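Local coordinates for protein 2-hydroxymethyl glutarate dehydrogenase (Eubacterium barkeri, PDB 3CKY) that catalyses the NAD-dependent interconversion of 2-formylglutarate and (S)-2-hydroxymethylglutarate, a step in the fermentation of nicotinate, at residues Leu200-Ile208 with Met219-Met228; Gln267-Met275 with Met282-Gln291. One frame throughout, in Å; residues are numbered along the deposited sequence.

Interaction 1 of 2, residues Leu200-Ile208 with Met219-Met228; sequences LKPETMQEI and MEAKMEKFIM
Gln206 supplies the polar grip between these two helices. Its NE2 gives an N-H to Glu224 OE1 at 3.0 Å, a fairly straight bond (162°) that lies in the amide plane and meets the carboxylate on its anti lone pair; amide and carboxylate planes stand nearly perpendicular, 81° apart. The same NE2 also donates to a water, which can donate to Glu220 O and accepts from Glu224 N. That N has no bond to the turn before, where the helix is kinked and widens into a pi-type turn at 223-228; the water appears to take the place of the missing helical acceptor.

Apolar packing comes mainly from three methionines one or more turns apart. With CG anti to the backbone N and the chain extended beyond it, Gln206 reaches straight across as a knob among Met219, Met223, Glu224 and Met228, its CG resting 3.6 Å from Met223 CG. Replacing Gln206 by an alanine is likely to leave Glu224 without its amide partner, take a donor from the water and open a gap among the methionines. Met219, fully extended, brings CE to 3.6 Å from Gln206 CA, while Met223 bends at chi2 and sets CE 3.9 Å from Pro202 CB. Met228 curls its CE over the first turn of helix 202-208, 3.6 Å from Glu203 CG.

Met205, Met219 and Met223 also touch helix 169-197, whereas Thr204 and Ile208 pack on Val164 of a second subunit. The axes of segments 202-208 and 219-228 run near-antiparallel (161°), 11.0 Å apart; joined by a short connection and packed on a long central helix, the pair forms a helical hairpin of the all-helical C-terminal domain of beta-hydroxyacid dehydrogenases.

Interaction 2 of 2, residues Gln267-Met275 with Met282-Gln291; sequences QIFEGGRAM and MSAVIKVWEQ
Phe269 and Val285 meet at about a right angle. The ring's CE1 lies 3.6 Å from Val285 CB, while the same edge points at the backbone carbonyl of Met282, whose O sits near the ring plane 3.3 Å from CE1. Val285 CG2, anti to the backbone N, fits between Phe269 CD1 and Ile268 CG2, 3.8 Å from the latter. That methyl of Ile268 also approaches Trp289 CZ2, at 4.0 Å, the two side chains again crossing near a right angle.

Between these groups the helix offers backbone in place of side chains. The absence of side chains at Gly271 and Gly272 lets Val288, with CG2 beside its own backbone N, lay that methyl on the backbone, 3.4 Å from Gly272 N. Farther along, Met275 bends at chi3 (64°) and drapes over Val288, SD 3.7 Å from Val288 CA, before its CE reaches Gln291 CB.

No hydrogen bond crosses the contact. Met275 and Val288 also pack on Met292 of the fourth subunit, and Ile268 and Trp289 on Pro260 of the second, so the junction lies close to tetramer interfaces. The axes of segments 267-274 and 286-291 cross steeply, at 74°, and the glycines let the backbones come near there, Gly272 CA 5.2 Å from Val285 CA: a glycine-mediated helix crossing within the helical C-terminal domain of the beta-hydroxyacid dehydrogenases.

Interaction 1 closes before interaction 2 opens along the chain, and they lie about 18 Å apart, centre to centre, on the same side of the chain's centre. Both belong to the helical C-terminal domain and both use helix 169-197 as common ground. They also meet directly: Lys222 and Phe226, on helix 217-228 of interaction 1, pack against Met282 and Ser283 of interaction 2, with Lys222 CE 3.3 Å from Met282 CE. Asp281, between the segments of interaction 2, completes a salt bridge to Lys222. Two helix pairs, separated along the chain by helix 238-255, thus merge into one helical body, and both contacts border the second subunit of the homotetramer.

Interaction 1 of 2, residues Leu200-Ile208 with Met219-Met228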
loop_
_atom_site.group_PDB
_atom_site.type_symbol
_atom_site.label_atom_id
_atom_site.label_comp_id
_atom_site.label_asym_id
_atom_site.label_seq_id
_atom_site.Cartn_x
_atom_site.Cartn_y
_atom_site.Cartn_z
ATOM N N LEU A 200 -17.584 21.868 0.305
ATOM C CA LEU A 200 -16.616 22.965 0.281
ATOM C C LEU A 200 -16.307 23.340 -1.151
ATOM O O LEU A 200 -16.167 22.478 -2.013
ATOM C CB LEU A 200 -15.301 22.560 0.959
ATOM C CG LEU A 200 -15.409 22.194 2.437
ATOM C CD1 LEU A 200 -14.093 21.642 2.949
ATOM C CD2 LEU A 200 -15.867 23.384 3.289
ATOM N N LYS A 201 -16.178 24.633 -1.373
ATOM C CA LYS A 201 -15.682 25.153 -2.635
ATOM C C LYS A 201 -14.171 25.044 -2.600
ATOM O O LYS A 201 -13.567 25.212 -1.531
ATOM C CB LYS A 201 -16.131 26.609 -2.790
ATOM C CG LYS A 201 -17.637 26.719 -2.914
ATOM C CD LYS A 201 -18.284 27.738 -1.972
ATOM C CE LYS A 201 -18.028 29.162 -2.375
ATOM N NZ LYS A 201 -19.122 30.102 -1.890
ATOM N N PRO A 202 -13.545 24.739 -3.753
ATOM C CA PRO A 202 -12.078 24.754 -3.849
ATOM C C PRO A 202 -11.448 26.050 -3.340
ATOM O O PRO A 202 -10.391 26.009 -2.709
ATOM C CB PRO A 202 -11.825 24.577 -5.351
ATOM C CG PRO A 202 -13.013 23.862 -5.843
ATOM C CD PRO A 202 -14.170 24.340 -5.023
ATOM N N GLU A 203 -12.103 27.183 -3.605
ATOM C CA GLU A 203 -11.625 28.485 -3.142
ATOM C C GLU A 203 -11.562 28.550 -1.629
ATOM O O GLU A 203 -10.617 29.085 -1.063
ATOM C CB GLU A 203 -12.535 29.617 -3.598
ATOM C CG GLU A 203 -13.013 29.517 -5.003
ATOM C CD GLU A 203 -14.305 28.745 -5.095
ATOM O OE1 GLU A 203 -15.365 29.325 -4.707
ATOM O OE2 GLU A 203 -14.239 27.569 -5.541
ATOM N N THR A 204 -12.597 28.032 -0.981
ATOM C CA THR A 204 -12.644 27.998 0.472
ATOM C C THR A 204 -11.490 27.188 1.030
ATOM O O THR A 204 -10.837 27.606 1.972
ATOM C CB THR A 204 -13.967 27.412 0.979
ATOM O OG1 THR A 204 -15.056 28.172 0.440
ATOM C CG2 THR A 204 -14.016 27.444 2.528
ATOM N N MET A 205 -11.237 26.036 0.419
ATOM C CA MET A 205 -10.135 25.178 0.825
ATOM C C MET A 205 -8.776 25.805 0.564
ATOM O O MET A 205 -7.903 25.756 1.414
ATOM C CB MET A 205 -10.236 23.809 0.146
ATOM C CG MET A 205 -11.325 22.928 0.746
ATOM S SD MET A 205 -11.366 21.247 0.061
ATOM C CE MET A 205 -12.019 21.532 -1.587
ATOM N N GLN A 206 -8.600 26.418 -0.596
ATOM C CA GLN A 206 -7.345 27.106 -0.873
ATOM C C GLN A 206 -7.063 28.203 0.133
ATOM O O GLN A 206 -5.943 28.317 0.660
ATOM C CB GLN A 206 -7.330 27.733 -2.251
ATOM C CG GLN A 206 -5.879 28.018 -2.672
ATOM C CD GLN A 206 -5.761 29.117 -3.656
ATOM O OE1 GLN A 206 -6.708 29.889 -3.876
ATOM N NE2 GLN A 206 -4.582 29.216 -4.273
ATOM N N GLU A 207 -8.087 29.005 0.389
ATOM C CA GLU A 207 -7.953 30.104 1.312
ATOM C C GLU A 207 -7.575 29.588 2.685
ATOM O O GLU A 207 -6.605 30.035 3.262
ATOM C CB GLU A 207 -9.250 30.886 1.397
ATOM C CG GLU A 207 -9.141 32.123 2.253
ATOM C CD GLU A 207 -10.465 32.832 2.408
ATOM O OE1 GLU A 207 -11.514 32.225 2.062
ATOM O OE2 GLU A 207 -10.454 33.998 2.884
ATOM N N ILE A 208 -8.333 28.629 3.199
ATOM C CA ILE A 208 -8.182 28.210 4.588
ATOM C C ILE A 208 -6.988 27.279 4.797
ATOM O O ILE A 208 -6.157 27.529 5.656
ATOM C CB ILE A 208 -9.503 27.598 5.128
ATOM C CG1 ILE A 208 -10.543 28.716 5.273
ATOM C CG2 ILE A 208 -9.276 26.900 6.459
ATOM C CD1 ILE A 208 -11.906 28.246 5.630
ATOM N N MET A 219 0.438 22.079 -2.861
ATOM C CA MET A 219 -0.810 22.807 -2.937
ATOM C C MET A 219 -0.609 24.227 -3.487
ATOM O O MET A 219 -1.387 24.684 -4.333
ATOM C CB MET A 219 -1.484 22.856 -1.574
ATOM C CG MET A 219 -2.778 23.635 -1.583
ATOM S SD MET A 219 -3.670 23.491 -0.053
ATOM C CE MET A 219 -5.218 24.266 -0.501
ATOM N N GLU A 220 0.420 24.926 -3.012
ATOM C CA GLU A 220 0.673 26.297 -3.458
ATOM C C GLU A 220 0.929 26.366 -4.956
ATOM O O GLU A 220 0.374 27.209 -5.646
ATOM C CB GLU A 220 1.849 26.910 -2.703
ATOM C CG GLU A 220 1.493 27.332 -1.283
ATOM C CD GLU A 220 2.561 26.974 -0.255
ATOM O OE1 GLU A 220 3.768 27.199 -0.555
ATOM O OE2 GLU A 220 2.182 26.467 0.842
ATOM N N ALA A 221 1.744 25.448 -5.453
ATOM C CA ALA A 221 2.119 25.441 -6.860
ATOM C C ALA A 221 0.974 25.030 -7.799
ATOM O O ALA A 221 0.849 25.574 -8.907
ATOM C CB ALA A 221 3.311 24.532 -7.078
ATOM N N LYS A 222 0.148 24.085 -7.370
ATOM C CA LYS A 222 -0.770 23.421 -8.292
ATOM C C LYS A 222 -2.230 23.871 -8.212
ATOM O O LYS A 222 -2.923 23.886 -9.214
ATOM C CB LYS A 222 -0.687 21.906 -8.105
ATOM C CG LYS A 222 0.728 21.321 -8.245
ATOM C CD LYS A 222 1.389 21.676 -9.557
ATOM C CE LYS A 222 2.743 21.002 -9.710
ATOM N NZ LYS A 222 3.409 21.399 -10.994
ATOM N N MET A 223 -2.681 24.238 -7.024
ATOM C CA MET A 223 -4.106 24.441 -6.771
ATOM C C MET A 223 -4.757 25.467 -7.715
ATOM O O MET A 223 -5.680 25.173 -8.455
ATOM C CB MET A 223 -4.295 24.869 -5.310
ATOM C CG MET A 223 -5.724 25.125 -4.892
ATOM S SD MET A 223 -6.635 23.598 -4.866
ATOM C CE MET A 223 -8.189 24.143 -4.097
ATOM N N GLU A 224 -4.245 26.669 -7.697
ATOM C CA GLU A 224 -4.823 27.727 -8.485
ATOM C C GLU A 224 -4.482 27.599 -9.974
ATOM O O GLU A 224 -5.369 27.679 -10.827
ATOM C CB GLU A 224 -4.341 29.057 -7.934
ATOM C CG GLU A 224 -5.146 30.237 -8.402
ATOM C CD GLU A 224 -4.860 31.496 -7.595
ATOM O OE1 GLU A 224 -4.769 31.372 -6.328
ATOM O OE2 GLU A 224 -4.743 32.579 -8.229
ATOM N N LYS A 225 -3.214 27.352 -10.280
ATOM C CA LYS A 225 -2.758 27.356 -11.667
ATOM C C LYS A 225 -3.292 26.197 -12.520
ATOM O O LYS A 225 -3.582 26.401 -13.704
ATOM C CB LYS A 225 -1.231 27.373 -11.731
ATOM C CG LYS A 225 -0.687 27.571 -13.147
ATOM C CD LYS A 225 0.832 27.608 -13.186
ATOM C CE LYS A 225 1.335 27.593 -14.635
ATOM N NZ LYS A 225 2.825 27.429 -14.735
ATOM N N PHE A 226 -3.395 25.004 -11.930
ATOM C CA PHE A 226 -3.752 23.798 -12.668
ATOM C C PHE A 226 -5.110 23.220 -12.277
ATOM O O PHE A 226 -5.945 22.987 -13.140
ATOM C CB PHE A 226 -2.679 22.713 -12.496
ATOM C CG PHE A 226 -1.322 23.117 -13.006
ATOM C CD1 PHE A 226 -0.976 22.930 -14.347
ATOM C CD2 PHE A 226 -0.386 23.689 -12.154
ATOM C CE1 PHE A 226 0.278 23.307 -14.823
ATOM C CE2 PHE A 226 0.881 24.071 -12.632
ATOM C CZ PHE A 226 1.205 23.875 -13.963
ATOM N N ILE A 227 -5.295 22.958 -10.991
ATOM C CA ILE A 227 -6.472 22.264 -10.506
ATOM C C ILE A 227 -7.693 23.154 -10.690
ATOM O O ILE A 227 -8.627 22.775 -11.364
ATOM C CB ILE A 227 -6.329 21.831 -9.007
ATOM C CG1 ILE A 227 -5.232 20.767 -8.868
ATOM C CG2 ILE A 227 -7.634 21.282 -8.455
ATOM C CD1 ILE A 227 -4.803 20.492 -7.407
ATOM N N MET A 228 -7.673 24.349 -10.115
ATOM C CA MET A 228 -8.861 25.219 -10.190
ATOM C C MET A 228 -9.121 25.763 -11.599
ATOM O O MET A 228 -10.271 26.036 -11.956
ATOM C CB MET A 228 -8.771 26.346 -9.188
ATOM C CG MET A 228 -8.806 25.851 -7.787
ATOM S SD MET A 228 -8.824 27.172 -6.579
ATOM C CE MET A 228 -10.473 27.848 -6.890
HETATM O O HOH W 1 -2.361 27.607 -5.213
#

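Interaction 2 of 2, residues Gln267-Met275 with Met282-Gln291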
loop_
_atom_site.group_PDB
_atom_site.type_symbol
_atom_site.label_atom_id
_atom_site.label_comp_id
_atom_site.label_asym_id
_atom_site.label_seq_id
_atom_site.Cartn_x
_atom_site.Cartn_y
_atom_site.Cartn_z
ATOM N N GLN A 267 1.297 4.216 -7.018
ATOM C CA GLN A 267 0.193 3.482 -7.637
ATOM C C GLN A 267 -0.985 4.390 -8.017
ATOM O O GLN A 267 -1.662 4.156 -9.016
ATOM C CB GLN A 267 -0.265 2.325 -6.726
ATOM C CG GLN A 267 0.775 1.248 -6.518
ATOM C CD GLN A 267 1.451 0.750 -7.804
ATOM O OE1 GLN A 267 2.660 0.491 -7.815
ATOM N NE2 GLN A 267 0.691 0.614 -8.874
ATOM N N ILE A 268 -1.206 5.437 -7.234
ATOM C CA ILE A 268 -2.208 6.434 -7.565
ATOM C C ILE A 268 -1.822 7.191 -8.844
ATOM O O ILE A 268 -2.645 7.367 -9.742
ATOM C CB ILE A 268 -2.437 7.415 -6.372
ATOM C CG1 ILE A 268 -2.987 6.644 -5.155
ATOM C CG2 ILE A 268 -3.437 8.551 -6.763
ATOM C CD1 ILE A 268 -2.960 7.443 -3.868
ATOM N N PHE A 269 -0.565 7.614 -8.943
ATOM C CA PHE A 269 -0.077 8.224 -10.176
ATOM C C PHE A 269 -0.065 7.246 -11.361
ATOM O O PHE A 269 -0.227 7.675 -12.498
ATOM C CB PHE A 269 1.319 8.819 -10.001
ATOM C CG PHE A 269 1.326 10.141 -9.307
ATOM C CD1 PHE A 269 0.835 11.276 -9.940
ATOM C CD2 PHE A 269 1.833 10.259 -8.020
ATOM C CE1 PHE A 269 0.864 12.522 -9.313
ATOM C CE2 PHE A 269 1.859 11.482 -7.378
ATOM C CZ PHE A 269 1.367 12.630 -8.035
ATOM N N GLU A 270 0.129 5.954 -11.097
ATOM C CA GLU A 270 -0.009 4.953 -12.158
ATOM C C GLU A 270 -1.435 4.911 -12.702
ATOM O O GLU A 270 -1.641 4.734 -13.897
ATOM C CB GLU A 270 0.404 3.554 -11.678
ATOM C CG GLU A 270 0.508 2.537 -12.800
ATOM C CD GLU A 270 1.474 2.980 -13.889
ATOM O OE1 GLU A 270 2.695 3.030 -13.623
ATOM O OE2 GLU A 270 1.018 3.303 -14.999
ATOM N N GLY A 271 -2.415 5.067 -11.811
ATOM C CA GLY A 271 -3.810 5.207 -12.228
ATOM C C GLY A 271 -4.001 6.341 -13.226
ATOM O O GLY A 271 -4.670 6.174 -14.254
ATOM N N GLY A 272 -3.400 7.493 -12.934
ATOM C CA GLY A 272 -3.471 8.634 -13.835
ATOM C C GLY A 272 -2.842 8.331 -15.176
ATOM O O GLY A 272 -3.371 8.697 -16.215
ATOM N N ARG A 273 -1.707 7.648 -15.148
ATOM C CA ARG A 273 -1.063 7.206 -16.375
ATOM C C ARG A 273 -1.906 6.206 -17.152
ATOM O O ARG A 273 -1.991 6.295 -18.381
ATOM C CB ARG A 273 0.306 6.643 -16.059
ATOM C CG ARG A 273 1.275 7.757 -15.688
ATOM C CD ARG A 273 2.418 7.274 -14.895
ATOM N NE ARG A 273 2.826 5.934 -15.287
ATOM C CZ ARG A 273 3.868 5.617 -16.050
ATOM N NH1 ARG A 273 4.646 6.555 -16.563
ATOM N NH2 ARG A 273 4.129 4.337 -16.306
ATOM N N ALA A 274 -2.565 5.301 -16.432
ATOM C CA ALA A 274 -3.502 4.359 -17.040
ATOM C C ALA A 274 -4.644 5.082 -17.770
ATOM O O ALA A 274 -5.120 4.595 -18.778
ATOM C CB ALA A 274 -4.056 3.380 -15.974
ATOM N N MET A 275 -5.052 6.238 -17.250
ATOM C CA MET A 275 -6.101 7.063 -17.845
ATOM C C MET A 275 -5.591 8.003 -18.947
ATOM O O MET A 275 -6.355 8.833 -19.432
ATOM C CB MET A 275 -6.773 7.908 -16.762
ATOM C CG MET A 275 -7.586 7.099 -15.771
ATOM S SD MET A 275 -8.199 8.109 -14.397
ATOM C CE MET A 275 -9.292 9.246 -15.265
ATOM N N MET A 282 1.378 16.798 -13.203
ATOM C CA MET A 282 1.099 15.737 -12.260
ATOM C C MET A 282 -0.117 15.985 -11.359
ATOM O O MET A 282 -0.660 15.044 -10.852
ATOM C CB MET A 282 2.354 15.418 -11.433
ATOM C CG MET A 282 3.084 16.608 -10.769
ATOM S SD MET A 282 2.680 16.890 -9.047
ATOM C CE MET A 282 1.330 18.009 -9.247
ATOM N N SER A 283 -0.566 17.232 -11.203
ATOM C CA SER A 283 -1.746 17.530 -10.397
ATOM C C SER A 283 -3.030 17.012 -11.046
ATOM O O SER A 283 -4.068 16.892 -10.374
ATOM C CB SER A 283 -1.870 19.037 -10.132
ATOM O OG SER A 283 -1.980 19.801 -11.327
ATOM N N ALA A 284 -2.955 16.707 -12.349
ATOM C CA ALA A 284 -4.049 16.037 -13.075
ATOM C C ALA A 284 -4.372 14.664 -12.493
ATOM O O ALA A 284 -5.383 14.089 -12.823
ATOM C CB ALA A 284 -3.724 15.917 -14.570
ATOM N N VAL A 285 -3.527 14.131 -11.623
ATOM C CA VAL A 285 -3.848 12.865 -10.921
ATOM C C VAL A 285 -5.197 12.941 -10.153
ATOM O O VAL A 285 -5.860 11.918 -9.959
ATOM C CB VAL A 285 -2.688 12.437 -9.982
ATOM C CG1 VAL A 285 -2.663 13.299 -8.712
ATOM C CG2 VAL A 285 -2.779 10.962 -9.657
ATOM N N ILE A 286 -5.602 14.153 -9.748
ATOM C CA ILE A 286 -6.913 14.379 -9.147
ATOM C C ILE A 286 -8.074 13.819 -10.020
ATOM O O ILE A 286 -9.092 13.360 -9.499
ATOM C CB ILE A 286 -7.167 15.892 -8.818
ATOM C CG1 ILE A 286 -8.321 16.034 -7.818
ATOM C CG2 ILE A 286 -7.492 16.700 -10.098
ATOM C CD1 ILE A 286 -8.472 17.419 -7.189
ATOM N N LYS A 287 -7.904 13.867 -11.341
ATOM C CA LYS A 287 -8.885 13.321 -12.291
ATOM C C LYS A 287 -9.165 11.827 -12.079
ATOM O O LYS A 287 -10.253 11.360 -12.399
ATOM C CB LYS A 287 -8.408 13.523 -13.715
ATOM C CG LYS A 287 -8.344 14.968 -14.172
ATOM C CD LYS A 287 -7.944 15.014 -15.651
ATOM C CE LYS A 287 -7.598 16.403 -16.083
ATOM N NZ LYS A 287 -7.393 16.473 -17.563
ATOM N N VAL A 288 -8.196 11.089 -11.532
ATOM C CA VAL A 288 -8.439 9.690 -11.097
ATOM C C VAL A 288 -9.663 9.574 -10.170
ATOM O O VAL A 288 -10.535 8.736 -10.383
ATOM C CB VAL A 288 -7.231 9.053 -10.387
ATOM C CG1 VAL A 288 -7.614 7.668 -9.815
ATOM C CG2 VAL A 288 -6.036 8.940 -11.339
ATOM N N TRP A 289 -9.738 10.443 -9.177
ATOM C CA TRP A 289 -10.822 10.388 -8.204
ATOM C C TRP A 289 -12.112 11.025 -8.719
ATOM O O TRP A 289 -13.202 10.544 -8.425
ATOM C CB TRP A 289 -10.372 11.037 -6.890
ATOM C CG TRP A 289 -9.133 10.400 -6.295
ATOM C CD1 TRP A 289 -8.012 11.043 -5.891
ATOM C CD2 TRP A 289 -8.892 8.991 -6.071
ATOM N NE1 TRP A 289 -7.086 10.138 -5.418
ATOM C CE2 TRP A 289 -7.599 8.873 -5.522
ATOM C CE3 TRP A 289 -9.642 7.822 -6.295
ATOM C CZ2 TRP A 289 -7.034 7.632 -5.178
ATOM C CZ3 TRP A 289 -9.078 6.592 -5.960
ATOM C CH2 TRP A 289 -7.786 6.511 -5.401
ATOM N N GLU A 290 -11.976 12.094 -9.503
ATOM C CA GLU A 290 -13.121 12.755 -10.149
ATOM C C GLU A 290 -13.852 11.797 -11.059
ATOM O O GLU A 290 -15.077 11.743 -11.052
ATOM C CB GLU A 290 -12.673 13.991 -10.943
ATOM C CG GLU A 290 -12.103 15.076 -10.050
ATOM C CD GLU A 290 -11.647 16.306 -10.802
ATOM O OE1 GLU A 290 -12.045 17.422 -10.373
ATOM O OE2 GLU A 290 -10.902 16.161 -11.800
ATOM N N GLN A 291 -13.096 11.038 -11.834
ATOM C CA GLN A 291 -13.699 10.112 -12.763
ATOM C C GLN A 291 -14.401 8.989 -11.985
ATOM O O GLN A 291 -15.491 8.568 -12.357
ATOM C CB GLN A 291 -12.652 9.552 -13.733
ATOM C CG GLN A 291 -13.186 8.515 -14.726
ATOM C CD GLN A 291 -14.375 9.014 -15.545
ATOM O OE1 GLN A 291 -14.336 10.112 -16.114
ATOM N NE2 GLN A 291 -15.438 8.200 -15.618
#